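Local atomic coordinates of outer membrane protein TP0453 (Treponema pallidum, PDB entry 3K8G), a protein that alters membrane permeability at acidic pH and might be involved in ligand transport. Residues V9-V15 with F68-G72; Q160-I166 with A188-T194. All coordinates share one frame. Residue numbers count along the deposited sequence, not the author numbering.

Interaction 1: residues V9-V15 with F68-G72; sequences VDPLGVV and FRLFG
The ring of F71 forms the apolar centre, packed against the loop residue V9 and one side of the short helix 11-15. F71 (t, chi2 near 100°) sends its CA-to-CB bond toward the helix, where P11 CA lies over one ring face and P11 CB is 3.4 Å from F71 CD2. V9 CG1 to F71 CZ (3.9 Å) and V14 CG1 to F71 CD1 (3.8 Å) add two branched side chains, both t. V15 (m) sets its CG1 3.7 Å from F71 CB and 4.0 Å from L70 C, while the CA-to-CB bond of L70 points away. The helix runs nearly antiparallel to strand 68-72, at 152° with axes 8.0 Å apart; P11 CA is 6.2 Å from F71 CA and V15 CA 5.5 Å from R69 CA. Proline suits the first turn, where no amide is needed, and D10 N-caps it through OD1, 3.1 Å from L12 N. At the polar edge R69 extends (m, t, t) until NH1 hydrogen-bonds V15 O at 3.3 Å, and NH2 forms a salt bridge with E67. This probably amphipathic helix thus lays apolar side chains on the sheet, and arginine satisfies a C-terminal carbonyl where intrahelical donors run out.

Interaction 2: residues Q160-I166 with A188-T194; sequences QTVALYI and AMELYLT
I166, L193 and L164 bury the most surface in this antiparallel pairing of strands 162-166 and 189-194, part of the half-barrel wall, with axes 4.8 Å apart at 166°. I166 pairs with M189, L164 with L191 and V162 with L193, all hydrogen-bonded pairs: I166 N–M189 O 2.9 Å, M189 N–I166 O 2.8 Å, L164 N–L191 O 2.8 Å, L191 N–L164 O 3.0 Å, V162 N–L193 O 2.9 Å, L193 N–V162 O 2.9 Å. These six apolar residues share one face: L164 CD1 meets L193 CD1 at 3.7 Å, and I166 (m) puts CD1 4.0 Å from M189 SD. The non-hydrogen-bonded pairs A163–Y192 and Y165–E190 occupy the other face, where small A163 leaves space for the Y192 ring (A163 CB to Y192 CD1 3.8 Å). Y192 OH donates to E190 OE1 at 2.5 Å, and a water joins Y192 OH to L164 O. Helix 169-176 covers I166, M189 and L191, helix 147-153 covers A163 and Y192, and strands 21-26 and 199-207 flank the pair.

In the fold
Both contacts use the same large antiparallel sheet, which forms the U-shaped half-barrel around the protein's hydrophobic cavity. Strand 67-74 of interaction 1 and strand 162-166 of interaction 2 are separated in the sheet by strands 54-62 and 21-26. The centres of the two contacts lie about 17 Å apart and their nearest atoms about 8 Å, so they do not touch. Along the chain they come in series, interaction 1 being complete before interaction 2 begins. Helix 147-153 relates them: its F149 meets L12 of the short helix as well as A163, Y165 and Y192. One contact adds a helix to the sheet; the other continues the sheet itself.

Interaction 1: residues V9-V15 with F68-G72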
loop_
_atom_site.group_PDB
_atom_site.type_symbol
_atom_site.label_atom_id
_atom_site.label_comp_id
_atom_site.label_asym_id
_atom_site.label_seq_id
_atom_site.Cartn_x
_atom_site.Cartn_y
_atom_site.Cartn_z
ATOM N N VAL A 9 3.490 -17.602 7.354
ATOM C CA VAL A 9 4.035 -16.530 6.524
ATOM C C VAL A 9 3.460 -15.191 7.018
ATOM O O VAL A 9 2.251 -15.024 7.012
ATOM C CB VAL A 9 3.659 -16.733 5.012
ATOM C CG1 VAL A 9 4.020 -15.506 4.178
ATOM C CG2 VAL A 9 4.317 -17.973 4.427
ATOM N N ASP A 10 4.313 -14.249 7.431
ATOM C CA ASP A 10 3.860 -12.871 7.730
ATOM C C ASP A 10 4.073 -12.032 6.477
ATOM O O ASP A 10 5.220 -11.815 6.045
ATOM C CB ASP A 10 4.587 -12.221 8.935
ATOM C CG ASP A 10 3.921 -10.869 9.401
ATOM O OD1 ASP A 10 3.205 -10.175 8.602
ATOM O OD2 ASP A 10 4.119 -10.481 10.587
ATOM N N PRO A 11 2.970 -11.572 5.861
ATOM C CA PRO A 11 3.162 -10.844 4.606
ATOM C C PRO A 11 4.025 -9.593 4.732
ATOM O O PRO A 11 4.676 -9.203 3.746
ATOM C CB PRO A 11 1.717 -10.458 4.199
ATOM C CG PRO A 11 0.880 -11.585 4.787
ATOM C CD PRO A 11 1.540 -11.780 6.163
ATOM N N LEU A 12 4.011 -8.928 5.892
ATOM C CA LEU A 12 4.859 -7.719 6.071
ATOM C C LEU A 12 6.358 -8.063 6.035
ATOM O O LEU A 12 7.145 -7.283 5.535
ATOM C CB LEU A 12 4.493 -6.954 7.363
ATOM C CG LEU A 12 3.063 -6.331 7.258
ATOM C CD1 LEU A 12 2.561 -5.811 8.608
ATOM C CD2 LEU A 12 2.983 -5.255 6.172
ATOM N N GLY A 13 6.721 -9.241 6.538
ATOM C CA GLY A 13 8.126 -9.699 6.464
ATOM C C GLY A 13 8.522 -10.055 5.050
ATOM O O GLY A 13 9.704 -10.023 4.714
ATOM N N VAL A 14 7.531 -10.384 4.214
ATOM C CA VAL A 14 7.804 -10.721 2.804
ATOM C C VAL A 14 7.998 -9.486 1.917
ATOM O O VAL A 14 8.911 -9.452 1.082
ATOM C CB VAL A 14 6.698 -11.627 2.170
ATOM C CG1 VAL A 14 7.014 -11.903 0.660
ATOM C CG2 VAL A 14 6.508 -12.936 2.945
ATOM N N VAL A 15 7.161 -8.458 2.072
ATOM C CA VAL A 15 7.366 -7.232 1.274
ATOM C C VAL A 15 8.675 -6.512 1.688
ATOM O O VAL A 15 9.285 -5.808 0.888
ATOM C CB VAL A 15 6.136 -6.272 1.265
ATOM C CG1 VAL A 15 4.897 -7.041 0.701
ATOM C CG2 VAL A 15 5.824 -5.724 2.685
ATOM N N PHE A 68 7.335 -0.805 -5.963
ATOM C CA PHE A 68 6.368 -1.297 -4.985
ATOM C C PHE A 68 6.551 -2.801 -4.911
ATOM O O PHE A 68 6.782 -3.455 -5.941
ATOM C CB PHE A 68 4.931 -1.047 -5.475
ATOM C CG PHE A 68 4.426 0.353 -5.262
ATOM C CD1 PHE A 68 3.700 0.674 -4.112
ATOM C CD2 PHE A 68 4.556 1.321 -6.265
ATOM C CE1 PHE A 68 3.153 1.968 -3.921
ATOM C CE2 PHE A 68 4.014 2.626 -6.085
ATOM C CZ PHE A 68 3.330 2.942 -4.902
ATOM N N ARG A 69 6.454 -3.362 -3.704
ATOM C CA ARG A 69 6.442 -4.804 -3.542
ATOM C C ARG A 69 5.152 -5.122 -2.872
ATOM O O ARG A 69 4.835 -4.495 -1.860
ATOM C CB ARG A 69 7.593 -5.257 -2.655
ATOM C CG ARG A 69 8.989 -4.795 -3.192
ATOM C CD ARG A 69 10.117 -5.449 -2.362
ATOM N NE ARG A 69 11.352 -4.687 -2.582
ATOM C CZ ARG A 69 12.295 -4.511 -1.671
ATOM N NH1 ARG A 69 12.181 -5.056 -0.450
ATOM N NH2 ARG A 69 13.355 -3.782 -1.974
ATOM N N LEU A 70 4.422 -6.101 -3.411
ATOM C CA LEU A 70 3.060 -6.363 -2.964
ATOM C C LEU A 70 2.895 -7.843 -2.691
ATOM O O LEU A 70 3.387 -8.695 -3.417
ATOM C CB LEU A 70 2.033 -5.942 -4.043
ATOM C CG LEU A 70 2.163 -4.493 -4.534
ATOM C CD1 LEU A 70 1.538 -4.292 -5.891
ATOM C CD2 LEU A 70 1.538 -3.579 -3.465
ATOM N N PHE A 71 2.152 -8.138 -1.647
ATOM C CA PHE A 71 1.828 -9.486 -1.312
ATOM C C PHE A 71 0.311 -9.607 -1.159
ATOM O O PHE A 71 -0.303 -8.820 -0.441
ATOM C CB PHE A 71 2.550 -9.868 -0.015
ATOM C CG PHE A 71 2.311 -11.286 0.414
ATOM C CD1 PHE A 71 3.262 -12.272 0.164
ATOM C CD2 PHE A 71 1.145 -11.627 1.102
ATOM C CE1 PHE A 71 3.060 -13.597 0.592
ATOM C CE2 PHE A 71 0.919 -12.962 1.515
ATOM C CZ PHE A 71 1.883 -13.926 1.270
ATOM N N GLY A 72 -0.271 -10.576 -1.862
ATOM C CA GLY A 72 -1.744 -10.775 -1.832
ATOM C C GLY A 72 -2.131 -12.116 -1.227
ATOM O O GLY A 72 -1.473 -13.106 -1.494
#

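Interaction 2: residues Q160-I166 with A188-T194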
loop_
_atom_site.group_PDB
_atom_site.type_symbol
_atom_site.label_atom_id
_atom_site.label_comp_id
_atom_site.label_asym_id
_atom_site.label_seq_id
_atom_site.Cartn_x
_atom_site.Cartn_y
_atom_site.Cartn_z
ATOM N N GLN A 160 -12.880 -3.169 6.739
ATOM C CA GLN A 160 -12.549 -2.758 5.366
ATOM C C GLN A 160 -11.683 -1.483 5.348
ATOM O O GLN A 160 -11.570 -0.799 4.335
ATOM C CB GLN A 160 -13.833 -2.560 4.564
ATOM C CG GLN A 160 -14.767 -3.800 4.713
ATOM C CD GLN A 160 -15.880 -3.831 3.699
ATOM O OE1 GLN A 160 -16.342 -2.783 3.243
ATOM N NE2 GLN A 160 -16.322 -5.036 3.342
ATOM N N THR A 161 -11.065 -1.194 6.486
ATOM C CA THR A 161 -10.179 -0.030 6.637
ATOM C C THR A 161 -8.870 -0.257 5.871
ATOM O O THR A 161 -8.214 -1.276 6.044
ATOM C CB THR A 161 -9.908 0.246 8.118
ATOM O OG1 THR A 161 -11.151 0.549 8.765
ATOM C CG2 THR A 161 -8.988 1.449 8.313
ATOM N N VAL A 162 -8.517 0.726 5.054
ATOM C CA VAL A 162 -7.240 0.829 4.349
ATOM C C VAL A 162 -6.249 1.506 5.320
ATOM O O VAL A 162 -6.599 2.495 5.964
ATOM C CB VAL A 162 -7.399 1.689 3.072
ATOM C CG1 VAL A 162 -6.021 1.948 2.351
ATOM C CG2 VAL A 162 -8.390 1.043 2.107
ATOM N N ALA A 163 -5.044 0.945 5.456
ATOM C CA ALA A 163 -4.044 1.500 6.406
ATOM C C ALA A 163 -2.770 1.924 5.672
ATOM O O ALA A 163 -2.274 1.187 4.819
ATOM C CB ALA A 163 -3.724 0.444 7.521
ATOM N N LEU A 164 -2.216 3.098 6.007
ATOM C CA LEU A 164 -0.931 3.464 5.451
ATOM C C LEU A 164 -0.028 3.887 6.589
ATOM O O LEU A 164 -0.490 4.511 7.549
ATOM C CB LEU A 164 -1.036 4.613 4.438
ATOM C CG LEU A 164 -1.448 4.202 3.003
ATOM C CD1 LEU A 164 -2.944 4.242 2.891
ATOM C CD2 LEU A 164 -0.807 5.155 1.999
ATOM N N TYR A 165 1.240 3.511 6.488
ATOM C CA TYR A 165 2.225 4.042 7.409
ATOM C C TYR A 165 3.318 4.724 6.598
ATOM O O TYR A 165 3.960 4.081 5.746
ATOM C CB TYR A 165 2.815 2.915 8.252
ATOM C CG TYR A 165 3.876 3.436 9.226
ATOM C CD1 TYR A 165 3.545 4.426 10.138
ATOM C CD2 TYR A 165 5.190 2.920 9.247
ATOM C CE1 TYR A 165 4.475 4.916 11.043
ATOM C CE2 TYR A 165 6.120 3.408 10.188
ATOM C CZ TYR A 165 5.730 4.411 11.076
ATOM O OH TYR A 165 6.592 4.961 12.020
ATOM N N ILE A 166 3.563 6.005 6.867
ATOM C CA ILE A 166 4.379 6.807 5.922
ATOM C C ILE A 166 5.488 7.441 6.742
ATOM O O ILE A 166 5.188 8.222 7.649
ATOM C CB ILE A 166 3.493 7.885 5.254
ATOM C CG1 ILE A 166 2.332 7.209 4.499
ATOM C CG2 ILE A 166 4.346 8.880 4.351
ATOM C CD1 ILE A 166 0.958 7.884 4.769
ATOM N N ALA A 188 6.635 10.828 11.099
ATOM C CA ALA A 188 5.863 9.744 10.535
ATOM C C ALA A 188 4.366 10.027 10.608
ATOM O O ALA A 188 3.900 10.720 11.533
ATOM C CB ALA A 188 6.216 8.470 11.274
ATOM N N MET A 189 3.622 9.517 9.625
ATOM C CA MET A 189 2.196 9.671 9.600
ATOM C C MET A 189 1.562 8.287 9.587
ATOM O O MET A 189 1.984 7.427 8.811
ATOM C CB MET A 189 1.728 10.450 8.353
ATOM C CG MET A 189 0.180 10.435 8.140
ATOM S SD MET A 189 -0.427 11.148 6.555
ATOM C CE MET A 189 0.134 12.805 6.756
ATOM N N GLU A 190 0.532 8.091 10.413
ATOM C CA GLU A 190 -0.341 6.899 10.294
ATOM C C GLU A 190 -1.642 7.406 9.659
ATOM O O GLU A 190 -2.151 8.443 10.069
ATOM C CB GLU A 190 -0.710 6.394 11.688
ATOM C CG GLU A 190 0.406 5.802 12.495
ATOM C CD GLU A 190 -0.104 5.381 13.880
ATOM O OE1 GLU A 190 -1.067 4.619 13.955
ATOM O OE2 GLU A 190 0.485 5.803 14.884
ATOM N N LEU A 191 -2.204 6.660 8.718
ATOM C CA LEU A 191 -3.411 7.094 8.024
ATOM C C LEU A 191 -4.339 5.923 7.841
ATOM O O LEU A 191 -3.923 4.889 7.289
ATOM C CB LEU A 191 -3.028 7.673 6.643
ATOM C CG LEU A 191 -4.122 8.069 5.663
ATOM C CD1 LEU A 191 -4.962 9.217 6.271
ATOM C CD2 LEU A 191 -3.493 8.465 4.328
ATOM N N TYR A 192 -5.606 6.087 8.253
ATOM C CA TYR A 192 -6.610 4.990 8.212
ATOM C C TYR A 192 -7.856 5.525 7.520
ATOM O O TYR A 192 -8.374 6.574 7.943
ATOM C CB TYR A 192 -6.932 4.493 9.642
ATOM C CG TYR A 192 -5.651 4.108 10.357
ATOM C CD1 TYR A 192 -5.028 2.881 10.082
ATOM C CD2 TYR A 192 -5.041 4.978 11.268
ATOM C CE1 TYR A 192 -3.800 2.531 10.721
ATOM C CE2 TYR A 192 -3.809 4.624 11.903
ATOM C CZ TYR A 192 -3.219 3.401 11.601
ATOM O OH TYR A 192 -2.006 3.043 12.209
ATOM N N LEU A 193 -8.277 4.855 6.439
ATOM C CA LEU A 193 -9.359 5.353 5.566
ATOM C C LEU A 193 -10.452 4.321 5.408
ATOM O O LEU A 193 -10.182 3.114 5.413
ATOM C CB LEU A 193 -8.826 5.752 4.175
ATOM C CG LEU A 193 -7.503 6.548 4.111
ATOM C CD1 LEU A 193 -6.297 5.664 3.782
ATOM C CD2 LEU A 193 -7.559 7.738 3.117
ATOM N N THR A 194 -11.691 4.785 5.219
ATOM C CA THR A 194 -12.780 3.838 4.983
ATOM C C THR A 194 -13.751 4.455 3.955
ATOM O O THR A 194 -14.004 5.664 3.965
ATOM C CB THR A 194 -13.469 3.445 6.330
ATOM O OG1 THR A 194 -14.247 2.254 6.153
ATOM C CG2 THR A 194 -14.348 4.553 6.848
HETATM O O HOH W 1 0.011 3.322 10.092
#